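Local coordinates for protein triacylglycerol lipase (Yarrowia lipolytica, PDB 3O0D) that probably hydrolyses the ester bonds of triacylglycerols as a secreted, glycosylated lipase of the alpha/beta-hydrolase fold, at residues 198-201 against 202-206; 28-32 against 33-37. One frame throughout, in Å; residues are numbered along the deposited sequence. Where two conformers were deposited one is given.

Contact 1: residues 198-201 against 202-206; sequences ANWV and DKLFF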
# COMPACT_ATOMS: atom_id res chain seq x y z
N ALA A 198 3.27 14.95 0.86
CA ALA A 198 4.28 14.03 0.23
C ALA A 198 5.67 14.31 0.84
O ALA A 198 6.41 13.39 1.14
CB ALA A 198 4.29 14.29 -1.27
N ASN A 199 6.04 15.59 0.98
CA ASN A 199 7.36 15.91 1.48
C ASN A 199 7.51 15.61 2.95
O ASN A 199 8.61 15.18 3.40
CB ASN A 199 7.70 17.37 1.15
CG ASN A 199 7.88 17.61 -0.34
OD1 ASN A 199 7.36 18.59 -0.89
ND2 ASN A 199 8.63 16.71 -1.02
N TRP A 200 6.40 15.71 3.69
CA TRP A 200 6.41 15.42 5.08
C TRP A 200 6.58 13.91 5.30
O TRP A 200 7.41 13.48 6.13
CB TRP A 200 5.15 15.98 5.72
CG TRP A 200 4.94 15.50 7.17
CD1 TRP A 200 5.58 15.99 8.29
CD2 TRP A 200 4.05 14.52 7.63
NE1 TRP A 200 5.15 15.36 9.40
CE2 TRP A 200 4.21 14.44 9.03
CE3 TRP A 200 3.12 13.68 7.02
CZ2 TRP A 200 3.45 13.57 9.83
CZ3 TRP A 200 2.38 12.81 7.80
CH2 TRP A 200 2.56 12.75 9.19
N VAL A 201 5.83 13.11 4.50
CA VAL A 201 5.98 11.63 4.49
C VAL A 201 7.45 11.28 4.16
O VAL A 201 8.02 10.39 4.83
CB VAL A 201 5.04 11.01 3.51
CG1 VAL A 201 5.42 9.47 3.31
CG2 VAL A 201 3.60 11.14 4.06
N ASP A 202 8.08 11.94 3.21
CA ASP A 202 9.48 11.61 2.85
C ASP A 202 10.38 11.93 4.09
O ASP A 202 11.26 11.19 4.44
CB ASP A 202 9.97 12.39 1.66
CG ASP A 202 9.54 11.82 0.31
OD1 ASP A 202 8.87 10.74 0.33
OD2 ASP A 202 9.80 12.48 -0.75
N LYS A 203 10.15 13.08 4.74
CA LYS A 203 10.96 13.36 5.93
C LYS A 203 10.74 12.32 7.00
O LYS A 203 11.69 11.93 7.67
CB LYS A 203 10.59 14.77 6.47
CG LYS A 203 11.03 15.85 5.56
CD LYS A 203 10.76 17.29 6.19
CE LYS A 203 10.34 18.26 5.10
NZ LYS A 203 10.51 19.78 5.36
N LEU A 204 9.49 11.89 7.20
CA LEU A 204 9.09 11.01 8.24
C LEU A 204 9.78 9.67 8.00
O LEU A 204 10.36 9.06 8.90
CB LEU A 204 7.57 10.87 8.34
CG LEU A 204 6.88 10.01 9.37
CD1 LEU A 204 7.01 10.60 10.84
CD2 LEU A 204 5.42 9.88 9.08
N PHE A 205 9.72 9.19 6.75
CA PHE A 205 10.24 7.82 6.52
C PHE A 205 11.66 7.74 6.07
O PHE A 205 12.28 6.69 6.30
CB PHE A 205 9.36 7.05 5.47
CG PHE A 205 8.14 6.46 6.06
CD1 PHE A 205 8.15 5.17 6.62
CD2 PHE A 205 6.94 7.16 6.12
CE1 PHE A 205 7.03 4.61 7.20
CE2 PHE A 205 5.83 6.61 6.65
CZ PHE A 205 5.83 5.32 7.20
N PHE A 206 12.15 8.74 5.35
CA PHE A 206 13.48 8.66 4.75
C PHE A 206 14.43 9.67 5.38
O PHE A 206 15.63 9.71 5.07
CB PHE A 206 13.41 8.89 3.24
CG PHE A 206 12.49 7.87 2.54
CD1 PHE A 206 12.83 6.50 2.49
CD2 PHE A 206 11.38 8.27 1.90
CE1 PHE A 206 11.96 5.62 1.84
CE2 PHE A 206 10.49 7.38 1.29
CZ PHE A 206 10.79 6.05 1.27
O HOH W 1 10.79 14.86 -0.63
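Asn199 and Asp202 meet through a water on helix 195-206, the crossover helix of the beta-alpha-beta unit between strands 183-187 and 222-227 of this alpha/beta-hydrolase fold. The water accepts from Asn199 ND2 at 2.9 Å and donates to Asp202 OD2 at 2.6 Å, spanning two side chains whose direct approach is too long for a bond. The other carboxylate oxygen, Asp202 OD1, takes the backbone N-H of Ser245, so both oxygens of this buried acid are satisfied.

Four consecutive i to i+4 bonds pair the backbone groups between 198-201 and 202-205. The carbonyl oxygens of Ala198, Asn199, Trp200 and Val201 receive the amides of Asp202, Lys203, Leu204 and Phe205; the straightest, from Lys203 N to Asn199 O, has an N-H...O angle of 159°. Lys203 rests its CG against that same Asn199 O at 3.3 Å, then carries its ammonium outward to a salt bridge with Glu209.

The apolar side chains run in i, i+4 pairs. Val201 and Phe205 lie side by side, CG1 of the valine 3.9 Å from CD2 of the ring, and both also touch Leu222 of strand 222-227. With CG anti to the backbone N (chi1 170°), Trp200 lies alongside Leu204, whose CD2 sits over one indole face, displaced toward the rim and 4.1 Å from Trp200 CH2.

Contact 2: residues 28-32 against 33-37; sequences GYCVG and PGTKI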
# COMPACT_ATOMS: atom_id res chain seq x y z
N GLY A 28 -5.90 -10.53 0.89
CA GLY A 28 -6.90 -9.57 1.40
C GLY A 28 -8.16 -9.75 0.57
O GLY A 28 -9.26 -9.49 1.10
N TYR A 29 -8.05 -10.27 -0.66
CA TYR A 29 -9.23 -10.51 -1.47
C TYR A 29 -9.96 -11.82 -1.13
O TYR A 29 -10.98 -12.09 -1.65
CB TYR A 29 -8.90 -10.38 -2.97
CG TYR A 29 -8.47 -8.99 -3.36
CD1 TYR A 29 -9.39 -8.07 -3.73
CD2 TYR A 29 -7.16 -8.60 -3.38
CE1 TYR A 29 -9.05 -6.83 -4.07
CE2 TYR A 29 -6.81 -7.37 -3.73
CZ TYR A 29 -7.79 -6.43 -4.08
OH TYR A 29 -7.50 -5.15 -4.45
N CYS A 30 -9.41 -12.59 -0.19
CA CYS A 30 -10.07 -13.76 0.39
C CYS A 30 -11.02 -13.37 1.57
O CYS A 30 -11.56 -14.31 2.19
CB CYS A 30 -9.07 -14.88 0.84
SG CYS A 30 -8.14 -15.48 -0.64
N VAL A 31 -11.10 -12.09 1.91
CA VAL A 31 -11.99 -11.58 2.95
C VAL A 31 -13.16 -10.96 2.23
O VAL A 31 -13.02 -10.09 1.36
CB VAL A 31 -11.30 -10.48 3.77
CG1 VAL A 31 -12.21 -10.01 4.93
CG2 VAL A 31 -10.04 -11.09 4.41
N GLY A 32 -14.30 -11.44 2.63
CA GLY A 32 -15.52 -10.82 2.07
C GLY A 32 -16.55 -11.86 1.78
O GLY A 32 -16.43 -13.01 2.19
N PRO A 33 -17.60 -11.45 1.03
CA PRO A 33 -18.69 -12.39 1.07
C PRO A 33 -18.42 -13.38 -0.03
O PRO A 33 -17.73 -13.08 -0.99
CB PRO A 33 -19.91 -11.51 0.83
CG PRO A 33 -19.45 -10.07 1.20
CD PRO A 33 -18.03 -10.10 0.63
N GLY A 34 -18.75 -14.61 0.20
CA GLY A 34 -18.45 -15.61 -0.79
C GLY A 34 -17.06 -16.21 -0.68
O GLY A 34 -16.73 -17.21 -1.39
N THR A 35 -16.22 -15.62 0.16
CA THR A 35 -14.87 -16.17 0.34
C THR A 35 -14.59 -16.39 1.82
O THR A 35 -15.38 -16.02 2.69
CB THR A 35 -13.72 -15.25 -0.20
OG1 THR A 35 -14.09 -14.46 -1.34
CG2 THR A 35 -12.52 -16.08 -0.52
N LYS A 36 -13.45 -16.96 2.15
CA LYS A 36 -13.05 -16.99 3.54
C LYS A 36 -11.56 -17.28 3.67
O LYS A 36 -11.03 -17.93 2.82
CB LYS A 36 -13.74 -18.18 4.18
CG LYS A 36 -14.17 -17.85 5.56
CD LYS A 36 -15.03 -18.98 6.14
CE LYS A 36 -14.19 -19.76 7.15
NZ LYS A 36 -14.88 -20.03 8.46
N ILE A 37 -10.95 -16.83 4.76
CA ILE A 37 -9.61 -17.40 5.09
C ILE A 37 -9.92 -18.37 6.26
O ILE A 37 -10.48 -17.86 7.30
CB ILE A 37 -8.68 -16.29 5.60
CG1 ILE A 37 -8.31 -15.28 4.50
CG2 ILE A 37 -7.36 -16.97 6.16
CD1 ILE A 37 -7.70 -14.03 4.99
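Cys30 and Thr35 face each other where the chain doubles back, their CA atoms 5.4 Å apart, through a type II beta turn from Gly32 to Thr35 closed by a weak hydrogen bond from Thr35 N to Gly32 O at 3.3 Å. Pro33 and Gly34 occupy its two central positions. The positive phi of Gly34, 87°, is the one expected at the third position of such a turn.

In the conformer described, one of two, Thr35 CG2 lies 3.4 Å from Cys30 O. Beyond the turn, this loop joins helix 12-27 to strand 53-60, and it is tied to the C-terminal end of the chain by the disulfide between Cys30 and Cys299. Further along the same limb as Thr35, Ile37 brings its CG1 to Cys30 CB at 3.8 Å. With Ile37 CD1 anti to its CA (chi2 166°), that methyl reaches Val31 CG2 at 3.8 Å, the two side chains slanting across each other. Both branched residues also pack on Tyr71 of strand 68-75, while Ile37 N is hydrogen-bonded to Glu58 OE1.

How the contacts relate
Contact 1 and contact 2 lie on opposite sides of the chain's centre, their own centres 34 Å apart and their nearest atoms about 20 Å apart, with no touch between them. One belongs to a crossover helix, the other to an irregular loop. Contact 2 borders the presumed catalytic machinery: the Tyr29 side chain touches Ser162, the likely nucleophile on a GxSxG elbow. Contact 1 instead has a bound potassium ion about 6 Å from the Ala198 side chain, and an N-acetylglucosamine about 12 Å from that of Phe205; this sugar belongs to a glycan attached to the protein itself and marks no ligand pocket.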